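Local coordinates for aldo-keto reductase family 1, member B4 (Aldose reductase) (Schistosoma japonicum, PDB 4HBK), which probably catalyses the NADPH-dependent reduction of aldoses and other carbonyl compounds to the corresponding alcohols, at residues N196-Q201 / H335-F340; L214-H219 / L236-Y241; H219-N224 / E320-R325; L277-L282 / F305-S310. One frame throughout, in Å; residues are numbered along the deposited sequence.

Overall arrangement
Following the chain from its N-terminal side, helix 197-206 opens contact 1, which closes a long loop only when the C-terminal tail, residues 335-340, returns to it. The other three contacts all lie within that loop. Contact 2 closes the short beta-alpha-beta excursion between strands 213-217 and 237-241 of the parallel barrel. Contact 3 starts at His219, which it shares with contact 2, and ends at 320-325; the segments of these two alternate along the chain. Contact 4, between helix 273-283 and residues 305-310, falls inside the span of contact 3. Pro223 and Ala220 touch Tyr280 and Leu277, joining contacts 3 and 4, while Phe340 meets Arg325 between contacts 1 and 3.

Contact 1. Residues N196-Q201 / H335-F340; sequences NKRQIQ and HQEYPF
The first turn of helix 197-206 faces a non-helical tail segment, with the CA atoms of Asn196 and Pro339 5.6 Å apart and a type I turn from His335 to Tyr338 presenting Glu337. Glu337 OE1 takes two donors from the helix. Arg198 NH2 forms a salt bridge to it at 2.5 Å; Glu337 OE1 lies in the guanidinium plane and accepts through its syn lone pair. Gln199 NE2 reaches the same oxygen at 2.9 Å along a straight N-H line (180°), on the anti lone pair. A second bond runs from Gln199 NE2 to the backbone oxygen Glu337 O, 2.9 Å away but more bent, so both bonds hold the amide plane in place. Glu337 folds back at chi2 (-63°), which brings its carboxylate to the helix although CB does not point there. At the helix start, Asn196 ND2 donates to Pro339 O at 3.1 Å, and CB of Pro339 lies 3.8 Å from Gln199 OE1. The charge of Arg198 has a further partner in Glu342. Gln199 also works within its own segment: its OE1 accepts from Asn196 N, while Asn196 OD1 accepts from Gln199 N at 2.9 Å. The oxygens of the two amides close a capping box, while their nitrogens, ND2 and NE2, hold the C-terminal tail on the barrel, with Pro339 about 10 Å from the predicted substrate-binding His144 (side chain to side chain).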
# COMPACT_ATOMS: atom_id res chain seq x y z
N ASN A 196 8.95 -3.86 10.01
CA ASN A 196 9.35 -5.26 10.14
C ASN A 196 8.66 -5.92 11.33
O ASN A 196 7.91 -5.26 12.05
CB ASN A 196 10.88 -5.42 10.19
CG ASN A 196 11.51 -4.81 11.44
OD1 ASN A 196 10.88 -4.69 12.50
ND2 ASN A 196 12.78 -4.44 11.33
N LYS A 197 8.92 -7.21 11.54
CA LYS A 197 8.22 -7.97 12.59
C LYS A 197 8.39 -7.32 13.96
O LYS A 197 7.41 -7.07 14.66
CB LYS A 197 8.70 -9.42 12.63
CG LYS A 197 8.15 -10.22 13.81
CD LYS A 197 8.61 -11.68 13.76
CE LYS A 197 8.21 -12.44 15.04
NZ LYS A 197 8.73 -13.84 15.04
N ARG A 198 9.65 -7.07 14.31
CA ARG A 198 10.04 -6.44 15.57
C ARG A 198 9.24 -5.17 15.80
O ARG A 198 8.68 -4.96 16.88
CB ARG A 198 11.53 -6.07 15.49
CG ARG A 198 12.32 -6.08 16.79
CD ARG A 198 13.58 -5.18 16.68
NE ARG A 198 13.19 -3.77 16.75
CZ ARG A 198 13.40 -2.86 15.79
NH1 ARG A 198 14.02 -3.18 14.66
NH2 ARG A 198 12.98 -1.61 15.97
N GLN A 199 9.18 -4.33 14.78
CA GLN A 199 8.53 -3.03 14.87
C GLN A 199 7.02 -3.17 15.02
O GLN A 199 6.39 -2.43 15.77
CB GLN A 199 8.90 -2.17 13.66
CG GLN A 199 10.37 -1.78 13.64
CD GLN A 199 10.79 -1.20 12.30
OE1 GLN A 199 10.29 -1.62 11.25
NE2 GLN A 199 11.70 -0.24 12.33
N ILE A 200 6.44 -4.12 14.31
CA ILE A 200 5.01 -4.40 14.46
C ILE A 200 4.70 -4.93 15.87
O ILE A 200 3.76 -4.49 16.52
CB ILE A 200 4.53 -5.41 13.39
CG1 ILE A 200 4.77 -4.84 11.99
CG2 ILE A 200 3.06 -5.79 13.64
CD1 ILE A 200 4.58 -5.84 10.85
N GLN A 201 5.51 -5.88 16.34
CA GLN A 201 5.37 -6.40 17.70
C GLN A 201 5.26 -5.25 18.68
O GLN A 201 4.34 -5.20 19.48
CB GLN A 201 6.56 -7.30 18.07
CG GLN A 201 6.46 -8.72 17.50
CD GLN A 201 7.74 -9.54 17.70
OE1 GLN A 201 8.85 -9.02 17.57
NE2 GLN A 201 7.59 -10.81 18.03
N HIS A 335 19.52 4.82 9.96
CA HIS A 335 18.63 5.08 11.08
C HIS A 335 18.45 3.84 11.93
O HIS A 335 18.45 2.72 11.43
CB HIS A 335 17.27 5.55 10.59
CG HIS A 335 16.43 6.20 11.65
ND1 HIS A 335 15.60 5.47 12.47
CD2 HIS A 335 16.31 7.49 12.02
CE1 HIS A 335 14.98 6.30 13.30
NE2 HIS A 335 15.40 7.53 13.05
N GLN A 336 18.31 4.07 13.23
CA GLN A 336 18.00 3.03 14.19
C GLN A 336 16.85 2.14 13.72
O GLN A 336 16.89 0.91 13.91
CB GLN A 336 17.64 3.68 15.53
CG GLN A 336 17.22 2.71 16.61
CD GLN A 336 18.40 2.01 17.25
OE1 GLN A 336 18.27 0.92 17.81
NE2 GLN A 336 19.56 2.65 17.19
N GLU A 337 15.83 2.74 13.12
CA GLU A 337 14.64 1.97 12.75
C GLU A 337 14.58 1.62 11.27
O GLU A 337 13.50 1.33 10.74
CB GLU A 337 13.36 2.71 13.15
CG GLU A 337 13.23 2.97 14.63
CD GLU A 337 13.15 1.68 15.42
OE1 GLU A 337 12.78 0.64 14.83
OE2 GLU A 337 13.47 1.70 16.63
N TYR A 338 15.71 1.67 10.58
CA TYR A 338 15.73 1.21 9.19
C TYR A 338 15.25 -0.23 9.23
O TYR A 338 15.76 -1.03 10.01
CB TYR A 338 17.12 1.33 8.59
CG TYR A 338 17.22 0.76 7.20
CD1 TYR A 338 16.67 1.44 6.12
CD2 TYR A 338 17.85 -0.46 6.96
CE1 TYR A 338 16.74 0.93 4.85
CE2 TYR A 338 17.93 -0.98 5.69
CZ TYR A 338 17.37 -0.28 4.64
OH TYR A 338 17.45 -0.79 3.37
N PRO A 339 14.21 -0.56 8.44
CA PRO A 339 13.50 -1.83 8.62
C PRO A 339 14.13 -3.08 8.00
O PRO A 339 13.75 -4.18 8.40
CB PRO A 339 12.13 -1.56 7.98
CG PRO A 339 12.40 -0.53 6.95
CD PRO A 339 13.46 0.37 7.57
N PHE A 340 15.06 -2.94 7.07
CA PHE A 340 15.42 -4.08 6.22
C PHE A 340 16.76 -4.74 6.54
O PHE A 340 17.25 -5.58 5.78
CB PHE A 340 15.39 -3.68 4.74
CG PHE A 340 14.07 -3.11 4.29
CD1 PHE A 340 12.88 -3.60 4.79
CD2 PHE A 340 14.03 -2.07 3.37
CE1 PHE A 340 11.67 -3.08 4.37
CE2 PHE A 340 12.83 -1.54 2.94
CZ PHE A 340 11.64 -2.04 3.45
O HOH W 1 16.07 -1.33 12.69

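Contact 2. Residues L214-H219 / L236-Y241; sequences LQIEIH and LTVTAY
Strands 213-217 and 237-241 are parallel strands of a beta-alpha-beta crossover through helix 225-233, part of the (beta/alpha)8 (TIM) barrel of aldo-keto reductases. The axes of segments 214-217 and 237-241 approach to 4.6 Å, 31° from parallel. Backbone bonds alternate between strands: Leu214 N to Thr237 O, Thr239 N to Leu214 O at 2.7 Å, Ile216 N to Thr239 O, Tyr241 N to Ile216 O, and a longer Ile218 N to Tyr241 O at 3.3 Å. Ile218, donor of the last, lies just past its strand. Leu214, Ile216, Val238 and Ala240 share the face toward helix 225-233; Ile218 also packs CD1 on Val238 CG1 (3.6 Å) and CB on Ala240 CB (3.5 Å). On the other face, Tyr241 (chi1 78°) has CG between backbone N and carbonyl carbon, folding the ring over the neighbouring strand. Glu217 N lies over one ring face, and Glu217 CB makes a CH-pi contact 4.2 Å from the centroid. Gln215 CG meets the ring edge, 3.7 Å from Tyr241 CD2. Tyr241 OH bonds to Asn194. Gln215 NE2 is held by Asp77 and shares a water with Thr239 OG1, which also bonds Asn213. The side chain of Gln215 comes within about 3 Å of that of Lys111, predicted to lower the pKa of the active-site tyrosine; the Asp77 bond fixes that amide's rotation, consistent with an ordered polar surrounding for the lysine.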
# COMPACT_ATOMS: atom_id res chain seq x y z
N LEU A 214 -0.99 -4.05 6.92
CA LEU A 214 0.43 -3.84 6.71
C LEU A 214 0.63 -3.85 5.21
O LEU A 214 0.15 -4.77 4.52
CB LEU A 214 1.24 -4.98 7.35
CG LEU A 214 2.74 -5.03 7.04
CD1 LEU A 214 3.49 -3.87 7.70
CD2 LEU A 214 3.36 -6.38 7.45
N GLN A 215 1.31 -2.83 4.68
CA GLN A 215 1.61 -2.77 3.26
C GLN A 215 3.11 -2.87 3.09
O GLN A 215 3.86 -2.11 3.70
CB GLN A 215 1.08 -1.46 2.62
CG GLN A 215 1.36 -1.37 1.10
CD GLN A 215 0.75 -0.13 0.41
OE1 GLN A 215 1.45 0.60 -0.28
NE2 GLN A 215 -0.56 0.08 0.59
N ILE A 216 3.55 -3.82 2.28
CA ILE A 216 4.97 -4.11 2.11
C ILE A 216 5.18 -4.61 0.70
O ILE A 216 4.22 -4.99 0.02
CB ILE A 216 5.43 -5.23 3.07
CG1 ILE A 216 4.38 -6.36 3.12
CG2 ILE A 216 5.70 -4.67 4.46
CD1 ILE A 216 4.77 -7.56 3.99
N GLU A 217 6.44 -4.62 0.25
CA GLU A 217 6.78 -5.17 -1.06
C GLU A 217 6.59 -6.68 -1.08
O GLU A 217 7.20 -7.41 -0.29
CB GLU A 217 8.22 -4.82 -1.44
CG GLU A 217 8.76 -5.60 -2.64
CD GLU A 217 10.20 -5.23 -2.96
OE1 GLU A 217 10.76 -4.33 -2.29
OE2 GLU A 217 10.78 -5.83 -3.89
N ILE A 218 5.75 -7.14 -1.99
CA ILE A 218 5.51 -8.57 -2.16
C ILE A 218 5.25 -8.89 -3.64
O ILE A 218 4.40 -8.27 -4.30
CB ILE A 218 4.31 -9.06 -1.31
CG1 ILE A 218 4.35 -8.48 0.10
CG2 ILE A 218 4.27 -10.59 -1.25
CD1 ILE A 218 3.13 -8.87 0.93
N HIS A 219 5.99 -9.87 -4.16
CA HIS A 219 5.78 -10.35 -5.51
C HIS A 219 6.57 -11.64 -5.70
O HIS A 219 7.32 -12.06 -4.81
CB HIS A 219 6.20 -9.29 -6.54
CG HIS A 219 7.57 -8.74 -6.29
ND1 HIS A 219 8.71 -9.37 -6.72
CD2 HIS A 219 7.97 -7.64 -5.62
CE1 HIS A 219 9.77 -8.67 -6.34
NE2 HIS A 219 9.35 -7.62 -5.67
N LEU A 236 -3.42 -9.06 11.27
CA LEU A 236 -3.35 -7.97 10.29
C LEU A 236 -3.71 -8.52 8.92
O LEU A 236 -3.47 -9.69 8.64
CB LEU A 236 -1.94 -7.42 10.20
CG LEU A 236 -1.27 -6.87 11.45
CD1 LEU A 236 -0.37 -5.72 11.06
CD2 LEU A 236 -2.31 -6.44 12.47
N THR A 237 -4.27 -7.67 8.06
CA THR A 237 -4.32 -8.00 6.64
C THR A 237 -3.07 -7.43 6.02
O THR A 237 -2.45 -6.51 6.58
CB THR A 237 -5.53 -7.39 5.95
OG1 THR A 237 -5.40 -5.96 5.96
CG2 THR A 237 -6.83 -7.83 6.63
N VAL A 238 -2.68 -7.96 4.87
CA VAL A 238 -1.42 -7.58 4.26
C VAL A 238 -1.62 -7.19 2.82
O VAL A 238 -2.25 -7.91 2.06
CB VAL A 238 -0.40 -8.73 4.34
CG1 VAL A 238 0.93 -8.28 3.76
CG2 VAL A 238 -0.23 -9.18 5.80
N THR A 239 -1.05 -6.05 2.44
CA THR A 239 -1.17 -5.55 1.09
C THR A 239 0.18 -5.64 0.42
O THR A 239 1.21 -5.28 1.01
CB THR A 239 -1.64 -4.09 1.08
OG1 THR A 239 -2.98 -4.02 1.59
CG2 THR A 239 -1.59 -3.50 -0.33
N ALA A 240 0.18 -6.14 -0.81
CA ALA A 240 1.41 -6.26 -1.57
C ALA A 240 1.56 -5.02 -2.42
O ALA A 240 0.73 -4.76 -3.27
CB ALA A 240 1.36 -7.48 -2.45
N TYR A 241 2.61 -4.26 -2.19
CA TYR A 241 2.90 -3.22 -3.14
C TYR A 241 3.97 -3.69 -4.13
O TYR A 241 4.67 -4.69 -3.88
CB TYR A 241 3.21 -1.87 -2.48
CG TYR A 241 4.58 -1.66 -1.87
CD1 TYR A 241 5.71 -1.50 -2.66
CD2 TYR A 241 4.72 -1.51 -0.49
CE1 TYR A 241 6.97 -1.26 -2.09
CE2 TYR A 241 5.96 -1.27 0.09
CZ TYR A 241 7.08 -1.15 -0.70
OH TYR A 241 8.28 -0.90 -0.09
O HOH W 2 -3.02 -1.35 2.08

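Contact 3. Residues H219-N224 / E320-R325; sequences HANFPN and ESLNER
One face of the Phe222 ring is covered by Arg325, whose CA stands 3.9 Å above the ring plane toward the rim and whose CB makes a CH-pi contact 4.2 Å from the ring centroid. The guanidinium is turned 65° to the ring, and Phe222 CZ sits 3.5 Å above its centre. Two waters occupy the guanidinium edge. The site is a surface junction of two loops of the barrel fold: one between strand 213-217 and helix 225-233, containing a type I turn from His219 to Phe222, the other following helix 311-319. At chi1 -167°, Phe222 swings CG away from its own backbone N and lays the ring along the Glu324-Arg325 backbone. Glu324 N donates to Asn221 O at 2.9 Å, with the donor close to the carbonyl axis though bent at the hydrogen (135°), and this bond joins the two backbones. A cis peptide bond precedes Asn323. Asn221 crosses Leu322, and its OD1 receives a weak bond from Leu322 N. Arg325 also makes a cation-pi contact with Phe340 of the tail, so its charge lies near two aromatic rings. Asn224 joins its own loop to strand 213-217 by donating ND2 to Glu217 O. Across the waters, Asn224 ND2 and Arg325 NH1 donate to one molecule, while a second gives a proton to Asn224 OD1 at 2.6 Å and accepts from Arg325 NH2 at 2.8 Å.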
# COMPACT_ATOMS: atom_id res chain seq x y z
N HIS A 219 5.99 -9.87 -4.16
CA HIS A 219 5.78 -10.35 -5.51
C HIS A 219 6.57 -11.64 -5.70
O HIS A 219 7.32 -12.06 -4.81
CB HIS A 219 6.20 -9.29 -6.54
CG HIS A 219 7.57 -8.74 -6.29
ND1 HIS A 219 8.71 -9.37 -6.72
CD2 HIS A 219 7.97 -7.64 -5.62
CE1 HIS A 219 9.77 -8.67 -6.34
NE2 HIS A 219 9.35 -7.62 -5.67
N ALA A 220 6.39 -12.27 -6.85
CA ALA A 220 6.96 -13.59 -7.06
C ALA A 220 8.48 -13.61 -6.92
O ALA A 220 9.05 -14.64 -6.63
CB ALA A 220 6.53 -14.15 -8.42
N ASN A 221 9.13 -12.46 -7.13
CA ASN A 221 10.59 -12.39 -7.00
C ASN A 221 11.02 -11.91 -5.62
O ASN A 221 12.21 -11.78 -5.35
CB ASN A 221 11.21 -11.49 -8.08
CG ASN A 221 11.74 -12.28 -9.26
OD1 ASN A 221 11.82 -13.51 -9.23
ND2 ASN A 221 12.13 -11.57 -10.31
N PHE A 222 10.03 -11.64 -4.77
CA PHE A 222 10.29 -11.36 -3.35
C PHE A 222 9.07 -11.69 -2.51
O PHE A 222 8.26 -10.81 -2.19
CB PHE A 222 10.71 -9.91 -3.15
CG PHE A 222 11.28 -9.65 -1.79
CD1 PHE A 222 12.49 -10.19 -1.43
CD2 PHE A 222 10.59 -8.88 -0.87
CE1 PHE A 222 13.02 -9.97 -0.16
CE2 PHE A 222 11.11 -8.65 0.39
CZ PHE A 222 12.33 -9.20 0.74
N PRO A 223 8.92 -12.97 -2.15
CA PRO A 223 7.65 -13.43 -1.58
C PRO A 223 7.40 -12.91 -0.16
O PRO A 223 6.25 -12.89 0.26
CB PRO A 223 7.78 -14.96 -1.59
CG PRO A 223 8.93 -15.26 -2.55
CD PRO A 223 9.85 -14.08 -2.38
N ASN A 224 8.44 -12.49 0.54
CA ASN A 224 8.29 -11.95 1.89
C ASN A 224 7.46 -12.86 2.78
O ASN A 224 6.62 -12.39 3.55
CB ASN A 224 7.62 -10.57 1.83
CG ASN A 224 8.27 -9.56 2.75
OD1 ASN A 224 8.92 -9.92 3.72
ND2 ASN A 224 8.08 -8.27 2.44
N GLU A 320 10.98 -20.75 -7.76
CA GLU A 320 11.71 -20.03 -8.81
C GLU A 320 12.05 -18.58 -8.45
O GLU A 320 12.74 -17.88 -9.20
CB GLU A 320 10.93 -20.06 -10.13
CG GLU A 320 10.70 -21.46 -10.68
CD GLU A 320 11.98 -22.15 -11.09
OE1 GLU A 320 12.99 -21.44 -11.31
OE2 GLU A 320 11.98 -23.40 -11.19
N SER A 321 11.57 -18.12 -7.30
CA SER A 321 11.81 -16.74 -6.87
C SER A 321 13.30 -16.41 -6.76
O SER A 321 14.11 -17.28 -6.46
CB SER A 321 11.12 -16.49 -5.53
OG SER A 321 11.34 -15.16 -5.13
N LEU A 322 13.65 -15.14 -6.97
CA LEU A 322 15.06 -14.71 -6.96
C LEU A 322 15.88 -14.92 -5.67
O LEU A 322 16.99 -15.43 -5.75
CB LEU A 322 15.24 -13.30 -7.53
CG LEU A 322 15.66 -13.30 -9.01
CD1 LEU A 322 16.21 -11.94 -9.43
CD2 LEU A 322 16.68 -14.40 -9.28
N ASN A 323 15.41 -14.50 -4.49
CA ASN A 323 14.37 -13.51 -4.29
C ASN A 323 15.08 -12.29 -3.72
O ASN A 323 15.83 -12.40 -2.75
CB ASN A 323 13.28 -14.01 -3.33
CG ASN A 323 13.82 -14.43 -1.95
OD1 ASN A 323 14.87 -13.96 -1.50
ND2 ASN A 323 13.08 -15.30 -1.27
N GLU A 324 14.89 -11.14 -4.33
CA GLU A 324 15.69 -9.99 -3.94
C GLU A 324 14.80 -8.77 -3.77
O GLU A 324 13.93 -8.51 -4.61
CB GLU A 324 16.75 -9.72 -5.01
CG GLU A 324 16.44 -8.51 -5.88
CD GLU A 324 17.21 -8.50 -7.19
OE1 GLU A 324 16.81 -7.73 -8.10
OE2 GLU A 324 18.20 -9.26 -7.32
N ARG A 325 15.02 -8.04 -2.69
CA ARG A 325 14.24 -6.84 -2.41
C ARG A 325 14.51 -5.77 -3.45
O ARG A 325 15.67 -5.40 -3.68
CB ARG A 325 14.59 -6.29 -1.03
CG ARG A 325 13.58 -5.29 -0.52
CD ARG A 325 13.95 -4.72 0.85
NE ARG A 325 13.96 -5.73 1.90
CZ ARG A 325 12.86 -6.14 2.55
NH1 ARG A 325 11.67 -5.65 2.23
NH2 ARG A 325 12.97 -7.05 3.52
O HOH W 3 9.09 -5.73 3.65
O HOH W 4 10.83 -8.42 4.64

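Contact 4. Residues L277-L282 / F305-S310; sequences LLRYLL and FDFQLS
Helix 273-283 presents one side to the irregular segment 305-310, which passes it with no clear hydrogen bond between the two; the nearest CA atoms, those of Tyr280 and Leu309, are 7.1 Å apart. The contact joins an outer helix of the barrel to the loop between helices 295-302 and 311-319, and Ser310 caps the latter helix. Arg279 accounts for much of the buried surface. Its CG is anti to the backbone N (chi1 -174°), and a bend at chi2 (76°) lets the aliphatic chain run across the Phe307 ring in the opposite direction to that side chain. Arg279 CB comes 3.4 Å from Phe307 CZ, and Arg279 CG makes an off-centre CH-pi contact 4.1 Å from the ring centroid. The guanidinium stands farther off, its plane 48° from that of the ring, and any cation-pi attraction is at most weak. Phe307 O instead lies 3.1 Å above the middle of the guanidinium plane, a stacked position in which the N-H groups do not point at it. NE and NH1 find partners elsewhere, Gln283 OE1 and Val304 O, which hold the flat group in place. On one flank Leu309 CD1 packs against Tyr280 CB at 4.0 Å, while Tyr280 OH is bonded to Asn318. On another, Leu282 crosses Phe305 at about a right angle, with Leu282 CD1 4.1 Å from Phe305 CE1. A water completes the contact, accepting from Arg279 NH1 at 3.2 Å and donating to Phe305 O at 2.9 Å.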
# COMPACT_ATOMS: atom_id res chain seq x y z
N LEU A 277 0.72 -13.24 -12.02
CA LEU A 277 1.49 -12.68 -10.90
C LEU A 277 0.58 -12.13 -9.79
O LEU A 277 0.86 -12.28 -8.60
CB LEU A 277 2.45 -11.59 -11.40
CG LEU A 277 3.61 -12.09 -12.28
CD1 LEU A 277 4.41 -10.95 -12.91
CD2 LEU A 277 4.54 -12.99 -11.47
N LEU A 278 -0.51 -11.47 -10.18
CA LEU A 278 -1.47 -10.95 -9.22
C LEU A 278 -2.30 -12.07 -8.57
O LEU A 278 -2.55 -12.02 -7.36
CB LEU A 278 -2.40 -9.94 -9.89
CG LEU A 278 -1.70 -8.66 -10.36
CD1 LEU A 278 -2.63 -7.81 -11.17
CD2 LEU A 278 -1.22 -7.88 -9.15
N ARG A 279 -2.72 -13.06 -9.35
CA ARG A 279 -3.50 -14.16 -8.80
C ARG A 279 -2.68 -14.90 -7.77
O ARG A 279 -3.21 -15.38 -6.76
CB ARG A 279 -3.93 -15.13 -9.90
CG ARG A 279 -4.87 -16.22 -9.41
CD ARG A 279 -6.27 -15.67 -9.21
NE ARG A 279 -7.03 -16.54 -8.32
CZ ARG A 279 -8.26 -16.29 -7.88
NH1 ARG A 279 -8.89 -15.19 -8.26
NH2 ARG A 279 -8.85 -17.16 -7.07
N TYR A 280 -1.38 -14.99 -8.02
CA TYR A 280 -0.46 -15.64 -7.11
C TYR A 280 -0.55 -14.99 -5.73
O TYR A 280 -0.64 -15.66 -4.70
CB TYR A 280 0.97 -15.56 -7.66
CG TYR A 280 2.04 -15.64 -6.59
CD1 TYR A 280 2.35 -16.85 -5.99
CD2 TYR A 280 2.74 -14.51 -6.18
CE1 TYR A 280 3.32 -16.94 -5.01
CE2 TYR A 280 3.71 -14.58 -5.20
CZ TYR A 280 3.99 -15.80 -4.61
OH TYR A 280 4.95 -15.90 -3.63
N LEU A 281 -0.53 -13.66 -5.71
CA LEU A 281 -0.58 -12.91 -4.47
C LEU A 281 -1.97 -13.01 -3.86
O LEU A 281 -2.11 -13.16 -2.64
CB LEU A 281 -0.20 -11.45 -4.69
CG LEU A 281 1.24 -11.22 -5.18
CD1 LEU A 281 1.41 -9.78 -5.62
CD2 LEU A 281 2.24 -11.58 -4.09
N LEU A 282 -3.00 -12.92 -4.70
CA LEU A 282 -4.37 -13.03 -4.19
C LEU A 282 -4.61 -14.37 -3.47
O LEU A 282 -5.26 -14.42 -2.42
CB LEU A 282 -5.39 -12.80 -5.30
CG LEU A 282 -5.46 -11.37 -5.85
CD1 LEU A 282 -6.30 -11.33 -7.13
CD2 LEU A 282 -6.04 -10.43 -4.81
N PHE A 305 -10.13 -12.68 -11.56
CA PHE A 305 -11.09 -13.34 -10.67
C PHE A 305 -11.86 -14.47 -11.32
O PHE A 305 -12.91 -14.87 -10.82
CB PHE A 305 -12.08 -12.32 -10.09
CG PHE A 305 -11.44 -11.26 -9.25
CD1 PHE A 305 -10.92 -11.57 -8.00
CD2 PHE A 305 -11.34 -9.96 -9.71
CE1 PHE A 305 -10.32 -10.60 -7.22
CE2 PHE A 305 -10.74 -8.98 -8.94
CZ PHE A 305 -10.23 -9.30 -7.70
N ASP A 306 -11.35 -15.00 -12.44
CA ASP A 306 -12.07 -16.06 -13.15
C ASP A 306 -11.20 -17.29 -13.44
O ASP A 306 -11.45 -18.02 -14.40
CB ASP A 306 -12.68 -15.52 -14.43
CG ASP A 306 -11.63 -15.01 -15.40
OD1 ASP A 306 -10.43 -14.99 -15.04
OD2 ASP A 306 -12.00 -14.64 -16.53
N PHE A 307 -10.19 -17.51 -12.62
CA PHE A 307 -9.36 -18.70 -12.73
C PHE A 307 -8.66 -18.94 -11.42
O PHE A 307 -8.70 -18.09 -10.52
CB PHE A 307 -8.34 -18.56 -13.87
CG PHE A 307 -7.18 -17.65 -13.56
CD1 PHE A 307 -7.37 -16.28 -13.42
CD2 PHE A 307 -5.89 -18.15 -13.46
CE1 PHE A 307 -6.29 -15.43 -13.16
CE2 PHE A 307 -4.80 -17.31 -13.20
CZ PHE A 307 -5.01 -15.95 -13.05
N GLN A 308 -8.02 -20.09 -11.31
CA GLN A 308 -7.35 -20.47 -10.08
C GLN A 308 -6.02 -21.15 -10.41
O GLN A 308 -5.96 -22.06 -11.25
CB GLN A 308 -8.24 -21.41 -9.26
CG GLN A 308 -7.68 -21.76 -7.88
CD GLN A 308 -8.48 -21.15 -6.74
OE1 GLN A 308 -7.97 -20.33 -5.97
NE2 GLN A 308 -9.74 -21.57 -6.61
N LEU A 309 -4.95 -20.68 -9.78
CA LEU A 309 -3.67 -21.36 -9.86
C LEU A 309 -3.74 -22.60 -8.97
O LEU A 309 -4.28 -22.56 -7.87
CB LEU A 309 -2.54 -20.44 -9.39
CG LEU A 309 -2.29 -19.17 -10.22
CD1 LEU A 309 -1.08 -18.40 -9.68
CD2 LEU A 309 -2.08 -19.51 -11.69
N SER A 310 -3.18 -23.70 -9.46
CA SER A 310 -3.13 -24.94 -8.69
C SER A 310 -2.01 -24.88 -7.66
O SER A 310 -1.14 -24.02 -7.74
CB SER A 310 -2.87 -26.12 -9.63
OG SER A 310 -1.55 -26.05 -10.12
O HOH W 5 -12.04 -15.58 -8.17